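Local coordinates for hypothetical protein HI0074 (Haemophilus influenzae, PDB 1JOG) that probably acts as the RNase toxin of a type VII toxin-antitoxin pair, neutralised by its cognate antitoxin MntA, probably through AMPylation, at residues 41-46 / 120-125; 45-50 / 107-112. One frame throughout, in Å; residues are numbered along the deposited sequence.

Interaction 1: residues 41-46 / 120-125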
loop_
_atom_site.group_PDB
_atom_site.type_symbol
_atom_site.label_atom_id
_atom_site.label_comp_id
_atom_site.label_asym_id
_atom_site.label_seq_id
_atom_site.Cartn_x
_atom_site.Cartn_y
_atom_site.Cartn_z
ATOM N N THR A 41 -8.945 -8.166 5.625
ATOM C CA THR A 41 -8.193 -6.995 6.000
ATOM C C THR A 41 -6.787 -7.517 6.249
ATOM O O THR A 41 -5.818 -6.869 5.904
ATOM C CB THR A 41 -8.736 -6.366 7.241
ATOM O OG1 THR A 41 -9.941 -5.651 6.893
ATOM C CG2 THR A 41 -7.648 -5.342 7.896
ATOM N N LEU A 42 -6.712 -8.729 6.792
ATOM C CA LEU A 42 -5.458 -9.382 7.102
ATOM C C LEU A 42 -4.651 -9.718 5.876
ATOM O O LEU A 42 -3.416 -9.678 5.915
ATOM C CB LEU A 42 -5.678 -10.659 7.876
ATOM C CG LEU A 42 -5.808 -10.473 9.374
ATOM C CD1 LEU A 42 -6.174 -11.810 10.025
ATOM C CD2 LEU A 42 -4.480 -9.858 9.904
ATOM N N ILE A 43 -5.338 -10.087 4.813
ATOM C CA ILE A 43 -4.648 -10.373 3.560
ATOM C C ILE A 43 -4.249 -9.048 2.964
ATOM O O ILE A 43 -3.177 -8.931 2.391
ATOM C CB ILE A 43 -5.587 -11.153 2.577
ATOM C CG1 ILE A 43 -5.609 -12.632 2.982
ATOM C CG2 ILE A 43 -5.075 -11.052 1.124
ATOM C CD1 ILE A 43 -6.371 -13.458 1.964
ATOM N N ALA A 44 -5.134 -8.049 3.058
ATOM C CA ALA A 44 -4.832 -6.678 2.589
ATOM C C ALA A 44 -3.523 -6.237 3.305
ATOM O O ALA A 44 -2.586 -5.797 2.685
ATOM C CB ALA A 44 -5.927 -5.735 3.004
ATOM N N GLY A 45 -3.473 -6.436 4.622
ATOM C CA GLY A 45 -2.326 -6.035 5.430
ATOM C C GLY A 45 -1.026 -6.745 5.124
ATOM O O GLY A 45 0.013 -6.110 5.132
ATOM N N ALA A 46 -1.106 -8.055 4.899
ATOM C CA ALA A 46 0.052 -8.889 4.536
ATOM C C ALA A 46 0.586 -8.378 3.190
ATOM O O ALA A 46 1.757 -8.346 2.997
ATOM C CB ALA A 46 -0.335 -10.353 4.407
ATOM N N ALA A 120 -4.219 -13.903 -5.379
ATOM C CA ALA A 120 -3.157 -14.291 -6.291
ATOM C C ALA A 120 -1.818 -13.685 -5.811
ATOM O O ALA A 120 -0.780 -14.358 -5.814
ATOM C CB ALA A 120 -3.503 -13.837 -7.699
ATOM N N VAL A 121 -1.839 -12.439 -5.353
ATOM C CA VAL A 121 -0.608 -11.841 -4.907
ATOM C C VAL A 121 -0.197 -12.458 -3.570
ATOM O O VAL A 121 0.990 -12.696 -3.302
ATOM C CB VAL A 121 -0.766 -10.292 -4.809
ATOM C CG1 VAL A 121 0.374 -9.649 -3.983
ATOM C CG2 VAL A 121 -0.800 -9.721 -6.209
ATOM N N TYR A 122 -1.171 -12.789 -2.747
ATOM C CA TYR A 122 -0.798 -13.298 -1.430
ATOM C C TYR A 122 -0.149 -14.667 -1.538
ATOM O O TYR A 122 0.795 -14.995 -0.845
ATOM C CB TYR A 122 -2.019 -13.316 -0.538
ATOM C CG TYR A 122 -1.764 -13.885 0.853
ATOM C CD1 TYR A 122 -1.272 -13.068 1.866
ATOM C CD2 TYR A 122 -1.906 -15.251 1.113
ATOM C CE1 TYR A 122 -0.880 -13.606 3.146
ATOM C CE2 TYR A 122 -1.547 -15.832 2.396
ATOM C CZ TYR A 122 -1.029 -14.979 3.404
ATOM O OH TYR A 122 -0.700 -15.456 4.671
ATOM N N ALA A 123 -0.667 -15.466 -2.440
ATOM C CA ALA A 123 -0.142 -16.790 -2.665
ATOM C C ALA A 123 1.375 -16.753 -3.034
ATOM O O ALA A 123 2.096 -17.735 -2.914
ATOM C CB ALA A 123 -0.937 -17.433 -3.832
ATOM N N GLN A 124 1.832 -15.640 -3.578
ATOM C CA GLN A 124 3.212 -15.534 -4.000
ATOM C C GLN A 124 4.109 -15.110 -2.842
ATOM O O GLN A 124 5.318 -15.125 -2.991
ATOM C CB GLN A 124 3.327 -14.505 -5.191
ATOM C CG GLN A 124 2.477 -14.778 -6.438
ATOM C CD GLN A 124 2.517 -13.657 -7.531
ATOM O OE1 GLN A 124 3.525 -12.973 -7.708
ATOM N NE2 GLN A 124 1.413 -13.503 -8.282
ATOM N N ILE A 125 3.532 -14.809 -1.672
ATOM C CA ILE A 125 4.336 -14.321 -0.551
ATOM C C ILE A 125 5.352 -15.252 0.075
ATOM O O ILE A 125 6.431 -14.777 0.465
ATOM C CB ILE A 125 3.437 -13.668 0.502
ATOM C CG1 ILE A 125 2.895 -12.394 -0.116
ATOM C CG2 ILE A 125 4.161 -13.376 1.839
ATOM C CD1 ILE A 125 1.823 -11.759 0.723
#
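In the helical bundle of this HepT-family subunit, the long helix 36-68 packs through Ile43 and Ala46 against Tyr122 of helix 115-123 and Ile125, where helix 125-140 begins. The backbones come closest at Ile43 and Tyr122, whose CA atoms are 6.9 Å apart, and no hydrogen bond joins the two segments. Tyr122 makes the largest single contribution. Its CG lies anti to the backbone N (chi1 178°), which puts the ring beside helix 36-68, its long axis nearly perpendicular to the helix axis. Ile43 crosses this side chain at about a right angle: CG1 stands over one face of the ring, while CG2 meets Tyr122 CB at 4.2 Å. Ala46 comes from another direction, its methyl lying at the ring edge, in the ring plane. Val22 and Ile25 of helix 8-26 also pack on Tyr122, so a third helix joins this buried, largely apolar junction. Thr41, Leu42 and Ala44 of segment 41-46 pack against the second subunit. Three residues after Tyr122, Ile125 sends only its CD1 methyl to this seam, 4.1 Å from Ala46 O. The closest approach is at the ring edge, where Ala46 CB sits 3.5 Å from Tyr122 CE1.

Interaction 2: residues 45-50 / 107-112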
loop_
_atom_site.group_PDB
_atom_site.type_symbol
_atom_site.label_atom_id
_atom_site.label_comp_id
_atom_site.label_asym_id
_atom_site.label_seq_id
_atom_site.Cartn_x
_atom_site.Cartn_y
_atom_site.Cartn_z
ATOM N N GLY A 45 -3.473 -6.436 4.622
ATOM C CA GLY A 45 -2.326 -6.035 5.430
ATOM C C GLY A 45 -1.026 -6.745 5.124
ATOM O O GLY A 45 0.013 -6.110 5.132
ATOM N N ALA A 46 -1.106 -8.055 4.899
ATOM C CA ALA A 46 0.052 -8.889 4.536
ATOM C C ALA A 46 0.586 -8.378 3.190
ATOM O O ALA A 46 1.757 -8.346 2.997
ATOM C CB ALA A 46 -0.335 -10.353 4.407
ATOM N N ILE A 47 -0.311 -7.926 2.296
ATOM C CA ILE A 47 0.109 -7.437 0.996
ATOM C C ILE A 47 0.867 -6.076 1.150
ATOM O O ILE A 47 1.891 -5.779 0.497
ATOM C CB ILE A 47 -1.111 -7.315 0.035
ATOM C CG1 ILE A 47 -1.528 -8.732 -0.404
ATOM C CG2 ILE A 47 -0.683 -6.703 -1.363
ATOM C CD1 ILE A 47 -2.583 -8.783 -1.622
ATOM N N GLN A 48 0.371 -5.292 2.067
ATOM C CA GLN A 48 0.959 -3.994 2.374
ATOM C C GLN A 48 2.344 -4.205 2.937
ATOM O O GLN A 48 3.254 -3.422 2.693
ATOM C CB GLN A 48 0.107 -3.295 3.452
ATOM C CG GLN A 48 0.723 -1.966 3.827
ATOM C CD GLN A 48 0.173 -0.855 3.015
ATOM O OE1 GLN A 48 -0.201 -1.020 1.828
ATOM N NE2 GLN A 48 0.120 0.321 3.634
ATOM N N LYS A 49 2.466 -5.256 3.748
ATOM C CA LYS A 49 3.678 -5.565 4.375
ATOM C C LYS A 49 4.624 -6.118 3.345
ATOM O O LYS A 49 5.792 -5.871 3.448
ATOM C CB LYS A 49 3.458 -6.534 5.516
ATOM C CG LYS A 49 2.953 -5.800 6.736
ATOM C CD LYS A 49 2.663 -6.770 7.866
ATOM C CE LYS A 49 2.378 -6.023 9.132
ATOM N NZ LYS A 49 2.585 -6.999 10.334
ATOM N N PHE A 50 4.120 -6.853 2.355
ATOM C CA PHE A 50 4.992 -7.363 1.301
ATOM C C PHE A 50 5.650 -6.177 0.519
ATOM O O PHE A 50 6.826 -6.189 0.178
ATOM C CB PHE A 50 4.193 -8.256 0.364
ATOM C CG PHE A 50 4.742 -8.312 -1.005
ATOM C CD1 PHE A 50 4.181 -7.544 -2.017
ATOM C CD2 PHE A 50 5.912 -8.997 -1.261
ATOM C CE1 PHE A 50 4.779 -7.423 -3.316
ATOM C CE2 PHE A 50 6.523 -8.891 -2.532
ATOM C CZ PHE A 50 5.950 -8.101 -3.551
ATOM N N ASN A 107 3.809 -3.680 -8.736
ATOM C CA ASN A 107 3.049 -2.762 -9.615
ATOM C C ASN A 107 1.603 -3.168 -9.852
ATOM O O ASN A 107 0.956 -2.490 -10.612
ATOM C CB ASN A 107 3.655 -2.647 -10.998
ATOM C CG ASN A 107 5.127 -2.063 -10.987
ATOM O OD1 ASN A 107 5.451 -1.176 -10.195
ATOM N ND2 ASN A 107 5.989 -2.553 -11.898
ATOM N N ILE A 108 1.104 -4.284 -9.283
ATOM C CA ILE A 108 -0.322 -4.591 -9.451
ATOM C C ILE A 108 -1.017 -4.613 -8.086
ATOM O O ILE A 108 -2.226 -4.830 -7.997
ATOM C CB ILE A 108 -0.559 -5.977 -10.165
ATOM C CG1 ILE A 108 0.111 -7.124 -9.397
ATOM C CG2 ILE A 108 -0.083 -5.835 -11.553
ATOM C CD1 ILE A 108 0.145 -8.411 -10.106
ATOM N N THR A 109 -0.251 -4.428 -7.006
ATOM C CA THR A 109 -0.890 -4.431 -5.700
ATOM C C THR A 109 -1.913 -3.301 -5.591
ATOM O O THR A 109 -2.786 -3.389 -4.732
ATOM C CB THR A 109 0.102 -4.324 -4.555
ATOM O OG1 THR A 109 0.737 -3.061 -4.616
ATOM C CG2 THR A 109 1.117 -5.442 -4.641
ATOM N N SER A 110 -1.820 -2.255 -6.432
ATOM C CA SER A 110 -2.841 -1.182 -6.402
ATOM C C SER A 110 -4.165 -1.731 -6.940
ATOM O O SER A 110 -5.212 -1.068 -6.841
ATOM C CB SER A 110 -2.482 0.055 -7.262
ATOM O OG SER A 110 -2.439 -0.232 -8.684
ATOM N N HIS A 111 -4.128 -2.935 -7.508
ATOM C CA HIS A 111 -5.390 -3.552 -8.005
ATOM C C HIS A 111 -5.948 -4.530 -6.989
ATOM O O HIS A 111 -6.996 -5.137 -7.188
ATOM C CB HIS A 111 -5.167 -4.274 -9.335
ATOM C CG HIS A 111 -4.733 -3.355 -10.413
ATOM N ND1 HIS A 111 -4.721 -1.989 -10.240
ATOM C CD2 HIS A 111 -4.224 -3.587 -11.643
ATOM C CE1 HIS A 111 -4.217 -1.416 -11.319
ATOM N NE2 HIS A 111 -3.905 -2.365 -12.186
ATOM N N THR A 112 -5.244 -4.652 -5.870
ATOM C CA THR A 112 -5.627 -5.580 -4.833
ATOM C C THR A 112 -7.025 -5.407 -4.156
ATOM O O THR A 112 -7.420 -6.234 -3.300
ATOM C CB THR A 112 -4.375 -5.719 -3.836
ATOM O OG1 THR A 112 -3.748 -6.957 -4.186
ATOM C CG2 THR A 112 -4.729 -5.751 -2.355
#
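A regular helical turn, 45-50 of helix 36-68, faces the tight connection 107-112 between helices 96-106 and 115-123. In the helix, Lys49 N and Phe50 N bond back to Gly45 O and Ala46 O. The connection curls into a short 3-10 segment at 109-111, with His111 N bonding to Ile108 O and Thr112 N to Thr109 O. The CA atoms of Ile47 and Thr109 are the nearest across the gap, at 7.4 Å.

Ile47 projects into this curl and is shared by two threonines. With CG1 anti to the carbonyl carbon (chi1 -74°) and the chain then extended, its two branches part. CG2 slides past Thr109, the two side chains running in opposite directions, and lies 3.9 Å from Thr109 CG2. CD1 meets Thr112 tip to tip, 3.4 Å from Thr112 OG1 and 3.8 Å from Thr112 CG2. Phe50, one turn on, offers its ring edge to the same Thr109 methyl, Phe50 CE1 lying 4.4 Å from Thr109 CG2, and its ring also makes an edge-to-face contact with Phe128.

Thr109 is two-sided. Its CG2 lies anti to the carbonyl carbon and serves the apolar packing, while OG1 (chi1 65°) hydrogen-bonds to Glu51 OE1 and to Arg106 O, tying the loop both to helix 36-68 and to the end of helix 96-106.

The connection belongs to the RX(4)HXY motif, whose Arg106 and His111 are probably active-site residues. The contact between the segments is made by van der Waals packing without a hydrogen bond: Thr112 OG1 is buried against a methyl with no polar partner in the model, whereas the neighbouring hydroxyl, Thr109 OG1, is held by Glu51 and Arg106 O.

Interactions 1 and 2 start from overlapping turns of helix 36-68, sharing Gly45 and Ala46, and their centres lie about 7 Å apart. Along the chain their partners come in the reverse order: the motif loop 107-112 packs on the later turn, and 120-125 on the earlier one. The two contacts join directly, with Val121 packing against Ile47 and Ile108, and Ile125 against Phe50. One helix therefore carries both the loop holding the putative catalytic histidine and the junction that follows it. Both contacts also touch the second subunit, so this part of helix 36-68 links the motif region to the homodimer interface.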